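Long-range contacts in cysteine hydrolase (Vibrio cholerae, PDB 6V98), which acts as a type VI secretion system effector and is probably a cysteine hydrolase related to the papain-like peptidases of clan CA: residues R58-G63 with G74-V79; D127-G132 with I157-A162; V79-V84 with K101-R106. All blocks are in the same frame, centred on the assembly; numbering follows the deposited sequence.

How the contacts relate
Contacts 1 and 3 follow directly along the chain and share Val-79, where the hairpin of strands 57-63 and 75-78 gives way to a loop; contact 2 opens later. Strand 75-78 is the outermost strand at one end of a seven-stranded antiparallel sheet. Contact 2 joins helices 123-134 and 154-162, about 11 Å from contact 1 between centres; contact 3 sets the loop against helix 93-107, about 12 Å from contact 1 between centres. Contacts 2 and 3 lie about 19 Å apart between centres and do not touch. Leu-130 and Arg-131 pack on Tyr-60 and Val-103 on Tyr-59, which point to opposite faces, so helices cover the hairpin on both sides.

Contact 1: residues R58-G63 with G74-V79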
loop_
_atom_site.group_PDB
_atom_site.type_symbol
_atom_site.label_atom_id
_atom_site.label_comp_id
_atom_site.label_asym_id
_atom_site.label_seq_id
_atom_site.Cartn_x
_atom_site.Cartn_y
_atom_site.Cartn_z
ATOM N N ARG A 58 -0.730 -7.523 -6.796
ATOM C CA ARG A 58 0.562 -7.431 -6.124
ATOM C C ARG A 58 0.415 -6.629 -4.840
ATOM O O ARG A 58 -0.444 -5.757 -4.727
ATOM C CB ARG A 58 1.627 -6.742 -7.003
ATOM C CG ARG A 58 1.739 -7.310 -8.397
ATOM C CD ARG A 58 2.367 -8.680 -8.337
ATOM N NE ARG A 58 2.663 -9.191 -9.668
ATOM C CZ ARG A 58 2.180 -10.329 -10.157
ATOM N NH1 ARG A 58 1.362 -11.086 -9.427
ATOM N NH2 ARG A 58 2.515 -10.710 -11.384
ATOM N N TYR A 59 1.303 -6.891 -3.884
ATOM C CA TYR A 59 1.364 -6.101 -2.663
ATOM C C TYR A 59 2.818 -5.769 -2.366
ATOM O O TYR A 59 3.677 -6.658 -2.389
ATOM C CB TYR A 59 0.718 -6.835 -1.474
ATOM C CG TYR A 59 0.847 -6.066 -0.180
ATOM C CD1 TYR A 59 1.925 -6.290 0.676
ATOM C CD2 TYR A 59 -0.080 -5.092 0.173
ATOM C CE1 TYR A 59 2.071 -5.566 1.853
ATOM C CE2 TYR A 59 0.063 -4.354 1.340
ATOM C CZ TYR A 59 1.133 -4.597 2.171
ATOM O OH TYR A 59 1.276 -3.892 3.340
ATOM N N TYR A 60 3.092 -4.484 -2.118
ATOM C CA TYR A 60 4.419 -3.998 -1.777
ATOM C C TYR A 60 4.337 -3.095 -0.560
ATOM O O TYR A 60 3.315 -2.444 -0.315
ATOM C CB TYR A 60 5.043 -3.202 -2.937
ATOM C CG TYR A 60 5.614 -4.043 -4.050
ATOM C CD1 TYR A 60 4.795 -4.611 -5.032
ATOM C CD2 TYR A 60 6.982 -4.258 -4.129
ATOM C CE1 TYR A 60 5.348 -5.380 -6.066
ATOM C CE2 TYR A 60 7.543 -5.011 -5.145
ATOM C CZ TYR A 60 6.736 -5.570 -6.108
ATOM O OH TYR A 60 7.343 -6.317 -7.097
ATOM N N GLU A 61 5.434 -3.037 0.192
ATOM C CA GLU A 61 5.516 -2.107 1.306
ATOM C C GLU A 61 6.981 -1.791 1.577
ATOM O O GLU A 61 7.884 -2.507 1.139
ATOM C CB GLU A 61 4.849 -2.686 2.570
ATOM C CG GLU A 61 5.502 -3.967 3.044
ATOM C CD GLU A 61 4.610 -4.770 3.969
ATOM O OE1 GLU A 61 3.726 -4.164 4.602
ATOM O OE2 GLU A 61 4.809 -6.000 4.058
ATOM N N TYR A 62 7.195 -0.716 2.331
ATOM C CA TYR A 62 8.523 -0.259 2.716
ATOM C C TYR A 62 8.557 -0.090 4.224
ATOM O O TYR A 62 7.631 0.475 4.809
ATOM C CB TYR A 62 8.839 1.060 2.031
ATOM C CG TYR A 62 10.119 1.711 2.502
ATOM C CD1 TYR A 62 11.355 1.216 2.108
ATOM C CD2 TYR A 62 10.089 2.827 3.334
ATOM C CE1 TYR A 62 12.540 1.831 2.528
ATOM C CE2 TYR A 62 11.262 3.433 3.765
ATOM C CZ TYR A 62 12.476 2.923 3.357
ATOM O OH TYR A 62 13.636 3.516 3.763
ATOM N N GLY A 63 9.609 -0.577 4.862
ATOM C CA GLY A 63 9.623 -0.517 6.307
ATOM C C GLY A 63 10.916 -1.070 6.847
ATOM O O GLY A 63 11.861 -1.334 6.102
ATOM N N GLY A 74 15.799 0.158 6.391
ATOM C CA GLY A 74 14.662 0.357 5.508
ATOM C C GLY A 74 14.792 -0.416 4.213
ATOM O O GLY A 74 15.811 -0.305 3.522
ATOM N N ASN A 75 13.787 -1.230 3.884
ATOM C CA ASN A 75 13.814 -2.022 2.662
ATOM C C ASN A 75 12.405 -2.175 2.132
ATOM O O ASN A 75 11.443 -2.220 2.901
ATOM C CB ASN A 75 14.399 -3.420 2.873
ATOM C CG ASN A 75 15.880 -3.390 3.207
ATOM O OD1 ASN A 75 16.729 -3.268 2.319
ATOM N ND2 ASN A 75 16.195 -3.470 4.500
ATOM N N VAL A 76 12.301 -2.274 0.816
ATOM C CA VAL A 76 11.044 -2.619 0.166
ATOM C C VAL A 76 10.877 -4.127 0.218
ATOM O O VAL A 76 11.841 -4.880 0.038
ATOM C CB VAL A 76 11.039 -2.133 -1.293
ATOM C CG1 VAL A 76 9.736 -2.539 -2.003
ATOM C CG2 VAL A 76 11.260 -0.631 -1.354
ATOM N N ARG A 77 9.654 -4.586 0.445
ATOM C CA ARG A 77 9.404 -6.008 0.303
ATOM C C ARG A 77 8.090 -6.223 -0.424
ATOM O O ARG A 77 7.192 -5.370 -0.425
ATOM C CB ARG A 77 9.437 -6.729 1.664
ATOM C CG ARG A 77 8.161 -6.805 2.417
ATOM C CD ARG A 77 8.264 -7.779 3.629
ATOM N NE ARG A 77 7.072 -7.649 4.456
ATOM C CZ ARG A 77 6.854 -8.271 5.609
ATOM N NH1 ARG A 77 7.761 -9.103 6.119
ATOM N NH2 ARG A 77 5.714 -8.059 6.252
ATOM N N LYS A 78 8.022 -7.365 -1.085
ATOM C CA LYS A 78 6.856 -7.804 -1.822
ATOM C C LYS A 78 6.291 -8.995 -1.071
ATOM O O LYS A 78 7.052 -9.873 -0.661
ATOM C CB LYS A 78 7.260 -8.202 -3.237
ATOM C CG LYS A 78 6.176 -8.833 -4.041
ATOM C CD LYS A 78 6.720 -9.246 -5.403
ATOM C CE LYS A 78 5.567 -9.577 -6.327
ATOM N NZ LYS A 78 4.755 -10.701 -5.780
ATOM N N VAL A 79 4.983 -9.000 -0.848
ATOM C CA VAL A 79 4.313 -10.111 -0.176
ATOM C C VAL A 79 3.363 -10.739 -1.178
ATOM O O VAL A 79 2.492 -10.050 -1.718
ATOM C CB VAL A 79 3.543 -9.661 1.072
ATOM C CG1 VAL A 79 2.892 -10.882 1.749
ATOM C CG2 VAL A 79 4.455 -8.913 2.029
HETATM O O HOH W 1 2.598 -9.512 -4.443
#
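Tyr-60 faces Lys-78 and Glu-61 faces Arg-77 in a beta hairpin whose strands, 58-63 and 75-78, run antiparallel: their axes approach to 4.7 Å and their directions differ by 158°. Glu-61 with Arg-77 is a hydrogen-bonded pair, Glu-61 N to Arg-77 O at 3.0 Å and Arg-77 N to Glu-61 O at 2.8 Å, and Gly-63 with Asn-75 is another. Tyr-60 with Lys-78 and Tyr-62 with Val-76 are the non-hydrogen-bonded pairs. Past Lys-78, Val-79 N still donates to Tyr-59 O, and a water continues the link by accepting from Tyr-59 N and Lys-78 NZ while donating to Val-79 O.

On the face of Glu-61 and Arg-77, both residues have CG between the backbone N and the carbonyl carbon (chi1 61° in Glu-61), and the two chains run side by side in the same direction. They end in a salt bridge: Arg-77 NE (2.8 Å, the straighter bond) and NH2 (3.1 Å, more bent) both reach Glu-61 OE2, from one face of the carboxylate, whose plane is turned 41° from the guanidinium; OE2 itself lies in the guanidinium plane. Tyr-59 OH donates to Glu-61 OE1 at 2.8 Å, from above the carboxylate plane.

On the other face, Lys-78 CB sits over the Tyr-60 ring in a CH-pi contact, 4.0 Å from its centroid, and Lys-78 CD runs on to within 3.4 Å of Tyr-60 OH. Val-76 fills in between the tyrosines, CG1 at the edge of the Tyr-60 ring and CG2 near Tyr-62 CD1.

With OE2 bonded to Arg-77 and Ser-107, and OE1 to Tyr-59 and His-44, the buried carboxylate of Glu-61 is satisfied and its rotation restrained.

Contact 2: residues D127-G132 with I157-A162; sequences DSWLRG and IDLADA
Trp-129 has CG anti to the backbone N (chi1 -171°), on the side of Leu-159, and chi2 near 99° turns the indole so that a face meets that residue. Leu-159 also has CG anti to its backbone N, and its branches divide between two partners: CD1 goes to the indole and CD2 to Leu-130.

The indole presents a face to the second helix. Leu-159 CA stands over the six-membered ring, 3.9 Å from its centroid, a CH-pi contact made by the helix backbone itself. Leu-159 CB lies over the same ring, 3.7 Å from Trp-129 CZ3, while Leu-159 CD1 presses closer, 3.5 Å from Trp-129 CE3 and displaced toward the rim. At the pyrrole end, Ala-162 CB approaches Trp-129 NE1 obliquely at 3.6 Å. Asp-158 meets the ring obliquely through its carbonyl carbon C, 3.9 Å from Trp-129 CZ2, and through CB; its carboxylate leads away to a salt bridge with Lys-170.

Leu-130 crosses Leu-159 at about a right angle, its CD1 and CD2 each 4.0 Å from Leu-159 CD2. Leu-130 CD2 also lies in the plane of the indole at its edge, so that Trp-129, Leu-130 and Leu-159 form one apolar cluster. No hydrogen bond crosses the interface.

The axes of the two segments approach to 10.8 Å, with directions 142° apart, a wide spacing bridged mainly by the indole. This packing joins two helices of an alpha+beta fold, on the side of the antiparallel sheet that bears Tyr-60; helix 154-162 starts just after the arsenic-modified Cys-152, consistent with the cysteine-led helix of clan CA peptidases.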
loop_
_atom_site.group_PDB
_atom_site.type_symbol
_atom_site.label_atom_id
_atom_site.label_comp_id
_atom_site.label_asym_id
_atom_site.label_seq_id
_atom_site.Cartn_x
_atom_site.Cartn_y
_atom_site.Cartn_z
ATOM N N ASP A 127 4.081 -1.540 -11.494
ATOM C CA ASP A 127 4.856 -2.750 -11.241
ATOM C C ASP A 127 6.335 -2.510 -11.499
ATOM O O ASP A 127 7.193 -2.926 -10.708
ATOM C CB ASP A 127 4.332 -3.891 -12.113
ATOM C CG ASP A 127 4.867 -5.235 -11.688
ATOM O OD1 ASP A 127 4.520 -5.671 -10.573
ATOM O OD2 ASP A 127 5.629 -5.846 -12.467
ATOM N N SER A 128 6.649 -1.815 -12.590
ATOM C CA SER A 128 8.042 -1.490 -12.891
ATOM C C SER A 128 8.658 -0.578 -11.830
ATOM O O SER A 128 9.823 -0.756 -11.444
ATOM C CB SER A 128 8.124 -0.839 -14.274
ATOM O OG SER A 128 9.476 -0.528 -14.585
ATOM N N TRP A 129 7.901 0.416 -11.358
ATOM C CA TRP A 129 8.420 1.338 -10.346
ATOM C C TRP A 129 8.707 0.611 -9.035
ATOM O O TRP A 129 9.769 0.800 -8.426
ATOM C CB TRP A 129 7.420 2.481 -10.145
ATOM C CG TRP A 129 7.844 3.665 -9.297
ATOM C CD1 TRP A 129 8.302 4.867 -9.747
ATOM C CD2 TRP A 129 7.773 3.771 -7.870
ATOM N NE1 TRP A 129 8.533 5.711 -8.691
ATOM C CE2 TRP A 129 8.223 5.061 -7.526
ATOM C CE3 TRP A 129 7.389 2.892 -6.852
ATOM C CZ2 TRP A 129 8.295 5.500 -6.206
ATOM C CZ3 TRP A 129 7.450 3.330 -5.536
ATOM C CH2 TRP A 129 7.899 4.621 -5.223
ATOM N N LEU A 130 7.776 -0.243 -8.600
ATOM C CA LEU A 130 7.951 -0.999 -7.362
ATOM C C LEU A 130 9.123 -1.973 -7.461
ATOM O O LEU A 130 9.937 -2.068 -6.533
ATOM C CB LEU A 130 6.648 -1.730 -7.033
ATOM C CG LEU A 130 5.554 -0.733 -6.643
ATOM C CD1 LEU A 130 4.160 -1.363 -6.840
ATOM C CD2 LEU A 130 5.746 -0.253 -5.210
ATOM N N ARG A 131 9.237 -2.700 -8.576
ATOM C CA ARG A 131 10.391 -3.576 -8.753
ATOM C C ARG A 131 11.684 -2.765 -8.802
ATOM O O ARG A 131 12.723 -3.206 -8.296
ATOM C CB ARG A 131 10.242 -4.409 -10.023
ATOM C CG ARG A 131 9.147 -5.477 -9.967
ATOM C CD ARG A 131 9.235 -6.426 -11.159
ATOM N NE ARG A 131 8.666 -5.859 -12.385
ATOM C CZ ARG A 131 9.370 -5.246 -13.336
ATOM N NH1 ARG A 131 10.684 -5.109 -13.214
ATOM N NH2 ARG A 131 8.757 -4.766 -14.413
ATOM N N GLY A 132 11.633 -1.575 -9.399
ATOM C CA GLY A 132 12.810 -0.718 -9.435
ATOM C C GLY A 132 13.232 -0.248 -8.055
ATOM O O GLY A 132 14.421 -0.235 -7.731
ATOM N N ILE A 157 2.987 7.260 -1.114
ATOM C CA ILE A 157 2.673 8.570 -1.681
ATOM C C ILE A 157 3.521 8.809 -2.913
ATOM O O ILE A 157 3.024 9.272 -3.950
ATOM C CB ILE A 157 2.891 9.687 -0.646
ATOM C CG1 ILE A 157 1.977 9.486 0.565
ATOM C CG2 ILE A 157 2.667 11.070 -1.314
ATOM C CD1 ILE A 157 2.367 10.330 1.751
ATOM N N ASP A 158 4.816 8.490 -2.820
ATOM C CA ASP A 158 5.723 8.680 -3.945
ATOM C C ASP A 158 5.303 7.836 -5.141
ATOM O O ASP A 158 5.396 8.287 -6.290
ATOM C CB ASP A 158 7.161 8.348 -3.526
ATOM C CG ASP A 158 7.759 9.387 -2.563
ATOM O OD1 ASP A 158 7.139 10.448 -2.329
ATOM O OD2 ASP A 158 8.849 9.127 -2.029
ATOM N N LEU A 159 4.816 6.614 -4.895
ATOM C CA LEU A 159 4.301 5.793 -5.992
ATOM C C LEU A 159 3.103 6.459 -6.654
ATOM O O LEU A 159 3.018 6.544 -7.887
ATOM C CB LEU A 159 3.902 4.406 -5.476
ATOM C CG LEU A 159 3.165 3.493 -6.464
ATOM C CD1 LEU A 159 4.020 3.129 -7.657
ATOM C CD2 LEU A 159 2.692 2.244 -5.739
ATOM N N ALA A 160 2.139 6.900 -5.845
ATOM C CA ALA A 160 0.930 7.490 -6.405
ATOM C C ALA A 160 1.262 8.771 -7.149
ATOM O O ALA A 160 0.759 9.002 -8.258
ATOM C CB ALA A 160 -0.091 7.741 -5.295
ATOM N N ASP A 161 2.153 9.590 -6.579
ATOM C CA ASP A 161 2.647 10.771 -7.287
ATOM C C ASP A 161 3.248 10.381 -8.633
ATOM O O ASP A 161 2.981 11.019 -9.659
ATOM C CB ASP A 161 3.700 11.498 -6.440
ATOM C CG ASP A 161 3.141 12.714 -5.697
ATOM O OD1 ASP A 161 2.693 13.681 -6.358
ATOM O OD2 ASP A 161 3.166 12.703 -4.447
ATOM N N ALA A 162 4.074 9.328 -8.639
ATOM C CA ALA A 162 4.757 8.912 -9.858
ATOM C C ALA A 162 3.778 8.400 -10.905
ATOM O O ALA A 162 4.059 8.492 -12.106
ATOM C CB ALA A 162 5.808 7.842 -9.536
#

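Contact 3: residues V79-V84 with K101-R106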
loop_
_atom_site.group_PDB
_atom_site.type_symbol
_atom_site.label_atom_id
_atom_site.label_comp_id
_atom_site.label_asym_id
_atom_site.label_seq_id
_atom_site.Cartn_x
_atom_site.Cartn_y
_atom_site.Cartn_z
ATOM N N VAL A 79 4.983 -9.000 -0.848
ATOM C CA VAL A 79 4.313 -10.111 -0.176
ATOM C C VAL A 79 3.363 -10.739 -1.178
ATOM O O VAL A 79 2.492 -10.050 -1.718
ATOM C CB VAL A 79 3.543 -9.661 1.072
ATOM C CG1 VAL A 79 2.892 -10.882 1.749
ATOM C CG2 VAL A 79 4.455 -8.913 2.029
ATOM N N GLY A 80 3.519 -12.040 -1.420
ATOM C CA GLY A 80 2.579 -12.743 -2.276
ATOM C C GLY A 80 1.169 -12.722 -1.713
ATOM O O GLY A 80 0.982 -12.973 -0.518
ATOM N N VAL A 81 0.175 -12.397 -2.546
ATOM C CA VAL A 81 -1.230 -12.404 -2.151
ATOM C C VAL A 81 -2.048 -13.072 -3.250
ATOM O O VAL A 81 -1.583 -13.275 -4.375
ATOM C CB VAL A 81 -1.790 -10.993 -1.865
ATOM C CG1 VAL A 81 -1.133 -10.389 -0.619
ATOM C CG2 VAL A 81 -1.608 -10.080 -3.077
ATOM N N SER A 82 -3.281 -13.428 -2.904
ATOM C CA SER A 82 -4.187 -13.978 -3.898
ATOM C C SER A 82 -4.547 -12.914 -4.927
ATOM O O SER A 82 -4.514 -11.715 -4.649
ATOM C CB SER A 82 -5.460 -14.515 -3.234
ATOM O OG SER A 82 -5.160 -15.531 -2.285
ATOM N N ASN A 83 -4.894 -13.365 -6.128
ATOM C CA ASN A 83 -5.485 -12.460 -7.099
ATOM C C ASN A 83 -6.958 -12.241 -6.777
ATOM O O ASN A 83 -7.611 -13.072 -6.138
ATOM C CB ASN A 83 -5.342 -13.013 -8.512
ATOM C CG ASN A 83 -3.896 -13.093 -8.944
ATOM O OD1 ASN A 83 -3.075 -12.292 -8.513
ATOM N ND2 ASN A 83 -3.580 -14.062 -9.788
ATOM N N VAL A 84 -7.483 -11.114 -7.234
ATOM C CA VAL A 84 -8.892 -10.811 -7.075
ATOM C C VAL A 84 -9.638 -11.225 -8.338
ATOM O O VAL A 84 -9.045 -11.512 -9.376
ATOM C CB VAL A 84 -9.131 -9.317 -6.752
ATOM C CG1 VAL A 84 -8.420 -8.934 -5.462
ATOM C CG2 VAL A 84 -8.672 -8.424 -7.912
ATOM N N LYS A 101 -7.611 -9.831 4.252
ATOM C CA LYS A 101 -7.247 -10.699 5.365
ATOM C C LYS A 101 -5.789 -11.149 5.265
ATOM O O LYS A 101 -5.072 -11.183 6.274
ATOM C CB LYS A 101 -8.173 -11.908 5.399
ATOM C CG LYS A 101 -8.132 -12.645 6.709
ATOM C CD LYS A 101 -9.209 -13.711 6.763
ATOM C CE LYS A 101 -9.731 -13.843 8.182
ATOM N NZ LYS A 101 -8.805 -14.629 9.029
ATOM N N GLU A 102 -5.345 -11.534 4.067
ATOM C CA GLU A 102 -3.952 -11.939 3.888
ATOM C C GLU A 102 -3.008 -10.819 4.298
ATOM O O GLU A 102 -2.055 -11.034 5.057
ATOM C CB GLU A 102 -3.705 -12.347 2.431
ATOM C CG GLU A 102 -4.370 -13.681 2.032
ATOM C CD GLU A 102 -4.284 -13.953 0.536
ATOM O OE1 GLU A 102 -4.077 -12.990 -0.219
ATOM O OE2 GLU A 102 -4.428 -15.118 0.112
ATOM N N VAL A 103 -3.277 -9.605 3.812
ATOM C CA VAL A 103 -2.377 -8.479 4.047
ATOM C C VAL A 103 -2.366 -8.104 5.522
ATOM O O VAL A 103 -1.305 -7.818 6.102
ATOM C CB VAL A 103 -2.798 -7.307 3.140
ATOM C CG1 VAL A 103 -2.152 -6.020 3.579
ATOM C CG2 VAL A 103 -2.440 -7.631 1.689
ATOM N N SER A 104 -3.537 -8.131 6.162
ATOM C CA SER A 104 -3.606 -7.802 7.580
ATOM C C SER A 104 -2.789 -8.782 8.419
ATOM O O SER A 104 -2.066 -8.373 9.339
ATOM C CB SER A 104 -5.063 -7.785 8.044
ATOM O OG SER A 104 -5.112 -7.528 9.430
ATOM N N LEU A 105 -2.900 -10.083 8.129
ATOM C CA LEU A 105 -2.139 -11.076 8.881
ATOM C C LEU A 105 -0.649 -10.934 8.621
ATOM O O LEU A 105 0.160 -10.963 9.557
ATOM C CB LEU A 105 -2.592 -12.492 8.505
ATOM C CG LEU A 105 -1.719 -13.606 9.089
ATOM C CD1 LEU A 105 -1.690 -13.502 10.608
ATOM C CD2 LEU A 105 -2.214 -14.997 8.658
ATOM N N ARG A 106 -0.273 -10.783 7.349
ATOM C CA ARG A 106 1.119 -10.947 6.947
ATOM C C ARG A 106 1.916 -9.682 7.186
ATOM O O ARG A 106 3.109 -9.758 7.493
ATOM C CB ARG A 106 1.201 -11.345 5.466
ATOM C CG ARG A 106 0.829 -12.808 5.223
ATOM C CD ARG A 106 0.556 -13.148 3.760
ATOM N NE ARG A 106 -0.106 -14.468 3.671
ATOM C CZ ARG A 106 -0.612 -14.978 2.552
ATOM N NH1 ARG A 106 -0.529 -14.298 1.419
ATOM N NH2 ARG A 106 -1.207 -16.172 2.562
#
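Glu-102 reaches from helix 93-107 to the loop at Ser-82 and takes two bonds there, one to each carboxylate oxygen. Ser-82 N donates to Glu-102 OE1 at 2.8 Å, almost straight at 176° and onto the syn lone pair. Ser-82 OG donates to Glu-102 OE2 from the syn side, 19° out of the carboxylate plane; its 2.5 Å length is short enough to be read with caution. An extended chain beyond CG (chi2 171°) carries the Glu-102 carboxylate out to the loop.

Beside this grip, Val-81 CB lies 3.5 Å from Glu-102 OE1, and Val-81 CG1 packs on Val-103 CG2 at 3.8 Å. The contact thus fastens the loop leaving the hairpin onto the helix that covers the Tyr-59 face of the sheet, and Val-103 goes on to touch Tyr-59.

Further along the helix, Arg-106 lays its aliphatic part against the loop, CD 3.8 Å from Val-79 CG1. Its guanidinium has Glu-102 CG over one face, and NH1 comes to 2.8 Å from Gly-80 O. Farther out, Thr-57 holds the loop beyond Ser-82, its N bonded to Asn-83 OD1 and its OG1 to Val-84 N.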